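PDB 3AGD: salt-tolerant glutaminase from Micrococcus luteus, which probably catalyses the hydrolysis of L-glutamine to L-glutamate and ammonium. Local coordinates for residues L123-G126 and P127-R131; E94-E98 and L99-A103; V320-G324 and D325-L329; R430-A434 and D435-V439. All coordinates share one frame; numbering follows the deposited sequence.

Interaction 1. Residues L123-G126 and P127-R131; sequences LLVG and PEASR
Val125 and Ala129 touch across a type I beta turn that runs from Gly126 to Ala129, a local contact in the surface loop between helix 114-123 and helix 131-146. CB of Val125 lies 3.5 Å from CB of Ala129, so the two apolar residues meet at the roots of their side chains. With Val125 CG1 anti to its own backbone N (chi1 177°), that methyl also comes within 4.0 Å of Ala129 CB. Alanine suits this place because its small methyl can come this close to the branch point of the valine.

The turn is closed by a weak bond from Ala129 N to Gly126 O, long at 3.5 Å but nearly straight, with 170° at the hydrogen. Pro127 fills the second position, where a phi of -57° matches what its ring imposes. Gly126 O also accepts a hydrogen bond from Arg134 of helix 131-146. Ser130 is the N-cap of that helix: its side chain caps a backbone N of the first turn while Glu133 takes Ser130 N, as in a capping box.

Because the closing bond is weak, the loop's shape probably owes much to the proline, the Val125-Ala129 contact and the hold of Arg134 on the glycine carbonyl.

Interaction 2. Residues E94-E98 and L99-A103; sequences EAFNE and LSLEA
The ring of Phe96 meets Leu101 at its edge: Leu101 CD1 lies in the ring plane, 3.6 Å from Phe96 CZ, and the two side chains cross at about a right angle. Ser100 OG approaches the same ring obliquely. Both partners follow an Asx turn at Asn97, which opens a run of helical backbone angles through 99-101, without regular helix bonds. Leu170 and Met173 of helix 165-176 also touch Phe96, so the aromatic group ties this surface loop to that helix, about 8 Å from the side chain of Asn114, which binds L-glutamate.

Asn97 CG stands anti to the backbone N (chi1 -173°), which sets the amide on the carbonyl side, from where OD1 accepts from Leu99 N at 2.8 Å, the donor 18° off the carbonyl plane. Asparagine has the right length for this turn. The backbone O of Asn97 is gripped twice, by Ser100 N at 3.1 Å from above the carbonyl plane and by Ser100 OG at 2.9 Å, almost in line with the C=O. A serine hydroxyl can fold back in this way. Glu98 O then takes Leu101 N at 3.0 Å.

Glu98 OE2 and Glu102 OE2 come within 4.0 Å, their carboxylate planes 49° apart. Glu98 OE2 has its main partner in the hydroxyl of Tyr177, which may ease the repulsion. A water donates to Glu98 OE2 at 3.1 Å and, weakly, to Glu102 OE2.

Interaction 3. Residues V320-G324 and D325-L329; sequences VEREG and DRVFL
Four backbone hydrogen bonds join Glu321 to Phe328 and Glu323 to Arg326. Among them, Glu323 N reaches Arg326 O at 2.7 Å and is practically straight, 177° at the hydrogen, while the return bond from Arg326 N meets Glu323 O from above its carbonyl plane. Farther from the turn, Phe328 N gives to Glu321 O at 2.8 Å. Equally short is a side-chain bond: Arg322 NE donates to Gly324 O at 2.7 Å, with the oxygen in the guanidinium plane. Arg322 stretches from CG to NE to get there, and its NH1 adds a weak second bond. NH1 also binds Gly402 O and NH2 binds Ala394 O, so one arginine clasps three carbonyls.

These strands, 317-323 and 326-332, form a beta hairpin closed by a type II' turn from Glu323 to Arg326. Gly324 occupies its second position with phi 63°, a value that a residue without a side chain adopts easily. Strand 326-332 pairs in turn with strand 406-417, in parallel, and so carries the hairpin into the sheet of the STAS region.

The two faces differ in character. On one, Val320 CG1 packs on Val327 CG1 at 3.7 Å, and Leu329 joins them; the beta-branched valines suit a strand, and these two and Leu329 are buried. The Arg322 side chain crosses Val327 at a slant, Arg322 CG 4.1 Å from Val327 CG2. On the other face Phe328, its CG anti to the carbonyl carbon, brings its ring toward the side chain of Glu323, with Glu321 O at the ring edge. There Glu323 CG is 3.6 Å from Phe328 CE1, the carboxylate plane 75° from the ring.

Interaction 4. Residues R430-A434 and D435-V439; sequences RRLQA and DGVRV
Gln433 CG stands anti to its carbonyl carbon (chi1 -63°) and Val439 CG2 takes the equivalent place, which brings the two carbons within 3.9 Å where the side chains cross at about a right angle. The same methyl lies 4.0 Å from Leu432 CB. This packing accompanies a Schellman motif that ends helix 419-434 and leads into strand 438-442, within a beta-alpha-beta unit of the STAS region.

The motif's two bonds back into the last turn run from Gly436 N to Gln433 O at 2.7 Å and from Val437 N to Leu432 O at 3.3 Å. Leu432 O also accepts from Asp435 N at 2.9 Å, the two donors arriving from opposite faces of its plane. At phi 88° a CB on Gly436 would press on the preceding carbonyl, so glycine fits.

Leu432 CD2 reaches Val437 CB, packing the residue just ahead of strand 438-442 against the helix. Asp435 OD2, also hydrogen-bonded to Thr352, accepts from Met1 N of the second subunit, and Arg431, salt-bridged to Glu427, pairs with Asp7 of that subunit. On the exposed side Gln433 NE2 donates to a water at 3.1 Å, which also accepts weakly from Val439 N.

The four contacts follow one another along the chain in the order 2, 1, 3, 4, and they fall into two distant groups. Interactions 1 and 2 belong to the glutaminase family region, their centres 25 Å apart at the surface, respectively after and before helix 114-123. Interactions 3 and 4 both reach the mixed sheet of the STAS-type part, in which strand 406-417 runs between strands 326-332 and 438-442; their centres are 15 Å apart and their nearest atoms about 5 Å apart. Between the groups the centres lie 54 to 64 Å apart. The protein thus pairs a presumably catalytic part with a separate STAS-like part, and interaction 4 also meets the second subunit.

Interaction 1. Residues L123-G126 and P127-R131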
loop_
_atom_site.group_PDB
_atom_site.type_symbol
_atom_site.label_atom_id
_atom_site.label_comp_id
_atom_site.label_asym_id
_atom_site.label_seq_id
_atom_site.Cartn_x
_atom_site.Cartn_y
_atom_site.Cartn_z
ATOM N N LEU A 123 -15.932 6.401 23.353
ATOM C CA LEU A 123 -15.355 5.091 23.664
ATOM C C LEU A 123 -13.971 5.140 24.294
ATOM O O LEU A 123 -13.515 4.157 24.873
ATOM C CB LEU A 123 -15.230 4.257 22.383
ATOM C CG LEU A 123 -16.469 3.756 21.641
ATOM C CD1 LEU A 123 -16.112 3.500 20.174
ATOM C CD2 LEU A 123 -16.998 2.496 22.312
ATOM N N LEU A 124 -13.313 6.287 24.172
ATOM C CA LEU A 124 -11.942 6.488 24.630
ATOM C C LEU A 124 -11.247 5.709 25.751
ATOM O O LEU A 124 -10.227 5.077 25.495
ATOM C CB LEU A 124 -11.695 7.985 24.834
ATOM C CG LEU A 124 -11.393 8.617 23.471
ATOM C CD1 LEU A 124 -11.081 10.091 23.613
ATOM C CD2 LEU A 124 -10.218 7.870 22.837
ATOM N N VAL A 125 -11.748 5.733 26.976
ATOM C CA VAL A 125 -11.050 5.030 28.053
ATOM C C VAL A 125 -11.701 3.721 28.489
ATOM O O VAL A 125 -11.027 2.705 28.657
ATOM C CB VAL A 125 -10.903 5.954 29.285
ATOM C CG1 VAL A 125 -10.257 5.210 30.442
ATOM C CG2 VAL A 125 -10.074 7.165 28.910
ATOM N N GLY A 126 -13.012 3.758 28.673
ATOM C CA GLY A 126 -13.740 2.583 29.102
ATOM C C GLY A 126 -15.211 2.929 29.236
ATOM O O GLY A 126 -15.590 4.083 29.034
ATOM N N PRO A 127 -16.061 1.956 29.592
ATOM C CA PRO A 127 -17.505 2.136 29.756
ATOM C C PRO A 127 -17.914 3.207 30.757
ATOM O O PRO A 127 -18.867 3.951 30.522
ATOM C CB PRO A 127 -17.980 0.755 30.214
ATOM C CG PRO A 127 -16.947 -0.174 29.658
ATOM C CD PRO A 127 -15.671 0.571 29.903
ATOM N N GLU A 128 -17.193 3.280 31.872
ATOM C CA GLU A 128 -17.525 4.227 32.932
ATOM C C GLU A 128 -16.584 5.414 33.093
ATOM O O GLU A 128 -16.617 6.080 34.123
ATOM C CB GLU A 128 -17.595 3.483 34.270
ATOM C CG GLU A 128 -18.398 2.187 34.232
ATOM C CD GLU A 128 -19.875 2.414 33.973
ATOM O OE1 GLU A 128 -20.611 1.417 33.813
ATOM O OE2 GLU A 128 -20.303 3.589 33.935
ATOM N N ALA A 129 -15.752 5.694 32.095
ATOM C CA ALA A 129 -14.818 6.808 32.215
ATOM C C ALA A 129 -15.527 8.149 32.282
ATOM O O ALA A 129 -16.632 8.307 31.767
ATOM C CB ALA A 129 -13.827 6.800 31.055
ATOM N N SER A 130 -14.881 9.118 32.920
ATOM C CA SER A 130 -15.453 10.452 33.046
ATOM C C SER A 130 -15.044 11.330 31.868
ATOM O O SER A 130 -14.125 10.999 31.114
ATOM C CB SER A 130 -14.983 11.114 34.342
ATOM O OG SER A 130 -13.585 11.357 34.301
ATOM N N ARG A 131 -15.741 12.450 31.723
ATOM C CA ARG A 131 -15.472 13.415 30.664
ATOM C C ARG A 131 -14.002 13.835 30.702
ATOM O O ARG A 131 -13.327 13.863 29.669
ATOM C CB ARG A 131 -16.375 14.634 30.858
ATOM C CG ARG A 131 -16.078 15.821 29.964
ATOM C CD ARG A 131 -16.902 17.014 30.420
ATOM N NE ARG A 131 -16.696 17.295 31.842
ATOM C CZ ARG A 131 -17.431 18.147 32.552
ATOM N NH1 ARG A 131 -18.427 18.807 31.976
ATOM N NH2 ARG A 131 -17.173 18.345 33.839
#

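Interaction 2. Residues E94-E98 and L99-A103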
loop_
_atom_site.group_PDB
_atom_site.type_symbol
_atom_site.label_atom_id
_atom_site.label_comp_id
_atom_site.label_asym_id
_atom_site.label_seq_id
_atom_site.Cartn_x
_atom_site.Cartn_y
_atom_site.Cartn_z
ATOM N N GLU A 94 -19.028 13.983 4.829
ATOM C CA GLU A 94 -19.559 14.553 6.067
ATOM C C GLU A 94 -21.085 14.694 6.117
ATOM O O GLU A 94 -21.673 14.664 7.198
ATOM C CB GLU A 94 -18.883 15.904 6.334
ATOM C CG GLU A 94 -19.230 16.557 7.671
ATOM C CD GLU A 94 -19.062 15.619 8.856
ATOM O OE1 GLU A 94 -18.034 14.913 8.929
ATOM O OE2 GLU A 94 -19.956 15.599 9.724
ATOM N N ALA A 95 -21.726 14.835 4.959
ATOM C CA ALA A 95 -23.185 14.970 4.899
ATOM C C ALA A 95 -23.835 13.840 5.696
ATOM O O ALA A 95 -23.545 12.664 5.460
ATOM C CB ALA A 95 -23.659 14.925 3.444
ATOM N N PHE A 96 -24.714 14.191 6.633
ATOM C CA PHE A 96 -25.358 13.181 7.465
ATOM C C PHE A 96 -26.733 12.728 6.999
ATOM O O PHE A 96 -27.612 13.543 6.733
ATOM C CB PHE A 96 -25.486 13.666 8.911
ATOM C CG PHE A 96 -26.057 12.626 9.844
ATOM C CD1 PHE A 96 -25.304 11.512 10.206
ATOM C CD2 PHE A 96 -27.357 12.739 10.324
ATOM C CE1 PHE A 96 -25.840 10.520 11.034
ATOM C CE2 PHE A 96 -27.907 11.754 11.154
ATOM C CZ PHE A 96 -27.146 10.641 11.508
ATOM N N ASN A 97 -26.906 11.414 6.918
ATOM C CA ASN A 97 -28.177 10.824 6.532
ATOM C C ASN A 97 -28.540 9.848 7.646
ATOM O O ASN A 97 -27.777 8.926 7.941
ATOM C CB ASN A 97 -28.052 10.068 5.209
ATOM C CG ASN A 97 -29.396 9.592 4.686
ATOM O OD1 ASN A 97 -30.208 9.050 5.435
ATOM N ND2 ASN A 97 -29.635 9.789 3.395
ATOM N N GLU A 98 -29.697 10.061 8.267
ATOM C CA GLU A 98 -30.168 9.216 9.364
ATOM C C GLU A 98 -30.182 7.729 9.008
ATOM O O GLU A 98 -29.991 6.876 9.872
ATOM C CB GLU A 98 -31.577 9.649 9.787
ATOM C CG GLU A 98 -32.083 8.972 11.049
ATOM C CD GLU A 98 -33.494 9.392 11.416
ATOM O OE1 GLU A 98 -33.962 10.426 10.902
ATOM O OE2 GLU A 98 -34.133 8.694 12.226
ATOM N N LEU A 99 -30.417 7.427 7.736
ATOM C CA LEU A 99 -30.466 6.048 7.258
ATOM C C LEU A 99 -29.230 5.234 7.638
ATOM O O LEU A 99 -29.325 4.037 7.883
ATOM C CB LEU A 99 -30.627 6.030 5.736
ATOM C CG LEU A 99 -31.917 6.621 5.160
ATOM C CD1 LEU A 99 -31.829 6.656 3.638
ATOM C CD2 LEU A 99 -33.112 5.788 5.604
ATOM N N SER A 100 -28.075 5.886 7.686
ATOM C CA SER A 100 -26.827 5.208 8.024
ATOM C C SER A 100 -26.885 4.519 9.383
ATOM O O SER A 100 -26.226 3.500 9.597
ATOM C CB SER A 100 -25.661 6.205 8.002
ATOM O OG SER A 100 -25.779 7.168 9.040
ATOM N N LEU A 101 -27.681 5.072 10.294
ATOM C CA LEU A 101 -27.821 4.517 11.641
ATOM C C LEU A 101 -28.976 3.528 11.740
ATOM O O LEU A 101 -29.019 2.700 12.652
ATOM C CB LEU A 101 -28.063 5.636 12.654
ATOM C CG LEU A 101 -27.070 6.794 12.681
ATOM C CD1 LEU A 101 -27.544 7.829 13.686
ATOM C CD2 LEU A 101 -25.678 6.274 13.028
ATOM N N GLU A 102 -29.919 3.628 10.809
ATOM C CA GLU A 102 -31.078 2.746 10.807
ATOM C C GLU A 102 -30.730 1.332 10.379
ATOM O O GLU A 102 -31.609 0.483 10.269
ATOM C CB GLU A 102 -32.174 3.299 9.893
ATOM C CG GLU A 102 -32.704 4.664 10.312
ATOM C CD GLU A 102 -33.931 5.080 9.522
ATOM O OE1 GLU A 102 -33.859 5.100 8.275
ATOM O OE2 GLU A 102 -34.967 5.389 10.148
ATOM N N ALA A 103 -29.449 1.079 10.132
ATOM C CA ALA A 103 -29.010 -0.253 9.735
ATOM C C ALA A 103 -29.107 -1.170 10.943
ATOM O O ALA A 103 -29.461 -0.734 12.039
ATOM C CB ALA A 103 -27.581 -0.215 9.228
HETATM O O HOH W 1 -36.900 7.963 11.152
#

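Interaction 3. Residues V320-G324 and D325-L329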
loop_
_atom_site.group_PDB
_atom_site.type_symbol
_atom_site.label_atom_id
_atom_site.label_comp_id
_atom_site.label_asym_id
_atom_site.label_seq_id
_atom_site.Cartn_x
_atom_site.Cartn_y
_atom_site.Cartn_z
ATOM N N VAL A 320 24.757 -15.187 -0.472
ATOM C CA VAL A 320 24.852 -16.624 -0.244
ATOM C C VAL A 320 26.179 -17.042 -0.854
ATOM O O VAL A 320 26.347 -17.008 -2.071
ATOM C CB VAL A 320 23.724 -17.398 -0.950
ATOM C CG1 VAL A 320 23.746 -18.859 -0.510
ATOM C CG2 VAL A 320 22.380 -16.763 -0.636
ATOM N N GLU A 321 27.129 -17.417 -0.007
ATOM C CA GLU A 321 28.443 -17.814 -0.487
ATOM C C GLU A 321 28.737 -19.246 -0.069
ATOM O O GLU A 321 28.097 -19.774 0.838
ATOM C CB GLU A 321 29.495 -16.847 0.061
ATOM C CG GLU A 321 29.069 -15.396 -0.125
ATOM C CD GLU A 321 30.137 -14.390 0.248
ATOM O OE1 GLU A 321 30.811 -14.574 1.283
ATOM O OE2 GLU A 321 30.286 -13.397 -0.495
ATOM N N ARG A 322 29.698 -19.880 -0.726
ATOM C CA ARG A 322 30.009 -21.261 -0.396
ATOM C C ARG A 322 31.480 -21.565 -0.197
ATOM O O ARG A 322 32.328 -21.060 -0.926
ATOM C CB ARG A 322 29.468 -22.185 -1.487
ATOM C CG ARG A 322 29.733 -23.653 -1.205
ATOM C CD ARG A 322 28.940 -24.563 -2.122
ATOM N NE ARG A 322 29.180 -25.967 -1.808
ATOM C CZ ARG A 322 28.544 -26.985 -2.375
ATOM N NH1 ARG A 322 28.841 -28.229 -2.018
ATOM N NH2 ARG A 322 27.606 -26.763 -3.290
ATOM N N GLU A 323 31.790 -22.379 0.806
ATOM C CA GLU A 323 33.175 -22.787 1.016
ATOM C C GLU A 323 33.186 -24.284 1.202
ATOM O O GLU A 323 33.022 -24.798 2.311
ATOM C CB GLU A 323 33.811 -22.110 2.226
ATOM C CG GLU A 323 33.892 -20.617 2.089
ATOM C CD GLU A 323 34.723 -19.971 3.175
ATOM O OE1 GLU A 323 34.827 -20.546 4.281
ATOM O OE2 GLU A 323 35.264 -18.875 2.923
ATOM N N GLY A 324 33.364 -24.972 0.080
ATOM C CA GLY A 324 33.396 -26.414 0.079
ATOM C C GLY A 324 32.084 -27.022 0.523
ATOM O O GLY A 324 31.092 -27.001 -0.199
ATOM N N ASP A 325 32.079 -27.554 1.735
ATOM C CA ASP A 325 30.899 -28.201 2.286
ATOM C C ASP A 325 29.957 -27.264 3.032
ATOM O O ASP A 325 28.886 -27.688 3.474
ATOM C CB ASP A 325 31.328 -29.306 3.233
ATOM C CG ASP A 325 32.271 -28.800 4.302
ATOM O OD1 ASP A 325 33.471 -28.618 4.000
ATOM O OD2 ASP A 325 31.807 -28.562 5.439
ATOM N N ARG A 326 30.340 -26.006 3.211
ATOM C CA ARG A 326 29.432 -25.121 3.917
ATOM C C ARG A 326 29.038 -23.865 3.168
ATOM O O ARG A 326 29.808 -23.301 2.392
ATOM C CB ARG A 326 29.970 -24.759 5.305
ATOM C CG ARG A 326 31.116 -23.776 5.363
ATOM C CD ARG A 326 31.286 -23.331 6.816
ATOM N NE ARG A 326 31.246 -24.480 7.721
ATOM C CZ ARG A 326 31.049 -24.404 9.034
ATOM N NH1 ARG A 326 31.031 -25.513 9.767
ATOM N NH2 ARG A 326 30.863 -23.223 9.615
ATOM N N VAL A 327 27.807 -23.448 3.423
ATOM C CA VAL A 327 27.224 -22.279 2.802
ATOM C C VAL A 327 26.957 -21.201 3.855
ATOM O O VAL A 327 26.520 -21.500 4.966
ATOM C CB VAL A 327 25.906 -22.678 2.104
ATOM C CG1 VAL A 327 25.146 -21.445 1.654
ATOM C CG2 VAL A 327 26.216 -23.585 0.914
ATOM N N PHE A 328 27.249 -19.951 3.510
ATOM C CA PHE A 328 27.009 -18.840 4.423
ATOM C C PHE A 328 25.872 -18.036 3.824
ATOM O O PHE A 328 25.997 -17.468 2.738
ATOM C CB PHE A 328 28.255 -17.963 4.565
ATOM C CG PHE A 328 29.481 -18.729 4.946
ATOM C CD1 PHE A 328 30.056 -19.625 4.050
ATOM C CD2 PHE A 328 30.023 -18.614 6.219
ATOM C CE1 PHE A 328 31.152 -20.396 4.414
ATOM C CE2 PHE A 328 31.122 -19.382 6.597
ATOM C CZ PHE A 328 31.687 -20.278 5.693
ATOM N N LEU A 329 24.752 -18.015 4.530
ATOM C CA LEU A 329 23.574 -17.303 4.071
ATOM C C LEU A 329 23.305 -16.146 5.034
ATOM O O LEU A 329 22.865 -16.362 6.162
ATOM C CB LEU A 329 22.390 -18.270 4.054
ATOM C CG LEU A 329 21.144 -17.977 3.216
ATOM C CD1 LEU A 329 20.067 -18.972 3.623
ATOM C CD2 LEU A 329 20.647 -16.566 3.435
#

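Interaction 4. Residues R430-A434 and D435-V439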
loop_
_atom_site.group_PDB
_atom_site.type_symbol
_atom_site.label_atom_id
_atom_site.label_comp_id
_atom_site.label_asym_id
_atom_site.label_seq_id
_atom_site.Cartn_x
_atom_site.Cartn_y
_atom_site.Cartn_z
ATOM N N ARG A 430 14.068 -26.235 9.975
ATOM C CA ARG A 430 13.765 -27.598 10.400
ATOM C C ARG A 430 13.882 -28.559 9.229
ATOM O O ARG A 430 14.420 -29.653 9.367
ATOM C CB ARG A 430 12.352 -27.679 10.991
ATOM C CG ARG A 430 12.244 -27.104 12.399
ATOM C CD ARG A 430 10.806 -27.064 12.913
ATOM N NE ARG A 430 9.964 -26.202 12.084
ATOM C CZ ARG A 430 8.883 -25.564 12.516
ATOM N NH1 ARG A 430 8.499 -25.683 13.777
ATOM N NH2 ARG A 430 8.187 -24.801 11.683
ATOM N N ARG A 431 13.378 -28.137 8.074
ATOM C CA ARG A 431 13.415 -28.957 6.873
ATOM C C ARG A 431 14.840 -29.150 6.369
ATOM O O ARG A 431 15.201 -30.240 5.925
ATOM C CB ARG A 431 12.529 -28.332 5.792
ATOM C CG ARG A 431 11.065 -28.281 6.215
ATOM C CD ARG A 431 10.130 -27.750 5.145
ATOM N NE ARG A 431 8.746 -27.889 5.592
ATOM C CZ ARG A 431 7.684 -27.867 4.792
ATOM N NH1 ARG A 431 7.836 -27.703 3.485
ATOM N NH2 ARG A 431 6.470 -28.038 5.302
ATOM N N LEU A 432 15.649 -28.096 6.435
ATOM C CA LEU A 432 17.040 -28.191 6.010
ATOM C C LEU A 432 17.694 -29.271 6.861
ATOM O O LEU A 432 18.413 -30.134 6.351
ATOM C CB LEU A 432 17.774 -26.869 6.241
ATOM C CG LEU A 432 18.104 -26.005 5.026
ATOM C CD1 LEU A 432 18.887 -24.780 5.473
ATOM C CD2 LEU A 432 18.909 -26.817 4.027
ATOM N N GLN A 433 17.430 -29.207 8.165
ATOM C CA GLN A 433 17.975 -30.166 9.111
ATOM C C GLN A 433 17.477 -31.569 8.800
ATOM O O GLN A 433 18.226 -32.536 8.920
ATOM C CB GLN A 433 17.590 -29.770 10.539
ATOM C CG GLN A 433 18.169 -28.436 10.961
ATOM C CD GLN A 433 17.746 -28.030 12.359
ATOM O OE1 GLN A 433 16.554 -27.970 12.667
ATOM N NE2 GLN A 433 18.725 -27.739 13.212
ATOM N N ALA A 434 16.219 -31.679 8.387
ATOM C CA ALA A 434 15.650 -32.978 8.052
ATOM C C ALA A 434 16.392 -33.578 6.859
ATOM O O ALA A 434 16.357 -34.790 6.647
ATOM C CB ALA A 434 14.163 -32.843 7.738
ATOM N N ASP A 435 17.050 -32.726 6.075
ATOM C CA ASP A 435 17.824 -33.192 4.927
ATOM C C ASP A 435 19.191 -33.652 5.426
ATOM O O ASP A 435 20.011 -34.155 4.656
ATOM C CB ASP A 435 18.035 -32.077 3.899
ATOM C CG ASP A 435 16.845 -31.885 2.979
ATOM O OD1 ASP A 435 15.973 -32.775 2.912
ATOM O OD2 ASP A 435 16.797 -30.839 2.302
ATOM N N GLY A 436 19.433 -33.462 6.719
ATOM C CA GLY A 436 20.700 -33.860 7.296
ATOM C C GLY A 436 21.743 -32.766 7.198
ATOM O O GLY A 436 22.941 -33.017 7.379
ATOM N N VAL A 437 21.297 -31.550 6.897
ATOM C CA VAL A 437 22.213 -30.419 6.796
ATOM C C VAL A 437 22.328 -29.752 8.159
ATOM O O VAL A 437 21.333 -29.578 8.861
ATOM C CB VAL A 437 21.727 -29.356 5.782
ATOM C CG1 VAL A 437 22.664 -28.139 5.811
ATOM C CG2 VAL A 437 21.678 -29.957 4.385
ATOM N N ARG A 438 23.546 -29.388 8.534
ATOM C CA ARG A 438 23.758 -28.735 9.812
ATOM C C ARG A 438 23.495 -27.244 9.678
ATOM O O ARG A 438 24.035 -26.580 8.793
ATOM C CB ARG A 438 25.189 -28.952 10.300
ATOM C CG ARG A 438 25.559 -28.022 11.427
ATOM C CD ARG A 438 26.977 -28.219 11.923
ATOM N NE ARG A 438 27.235 -27.282 13.010
ATOM C CZ ARG A 438 28.225 -27.395 13.884
ATOM N NH1 ARG A 438 29.068 -28.413 13.801
ATOM N NH2 ARG A 438 28.352 -26.507 14.860
ATOM N N VAL A 439 22.670 -26.715 10.569
ATOM C CA VAL A 439 22.355 -25.301 10.536
ATOM C C VAL A 439 22.768 -24.607 11.822
ATOM O O VAL A 439 22.296 -24.952 12.901
ATOM C CB VAL A 439 20.847 -25.072 10.341
ATOM C CG1 VAL A 439 20.566 -23.585 10.212
ATOM C CG2 VAL A 439 20.359 -25.826 9.120
HETATM O O HOH W 2 21.596 -28.765 13.059
#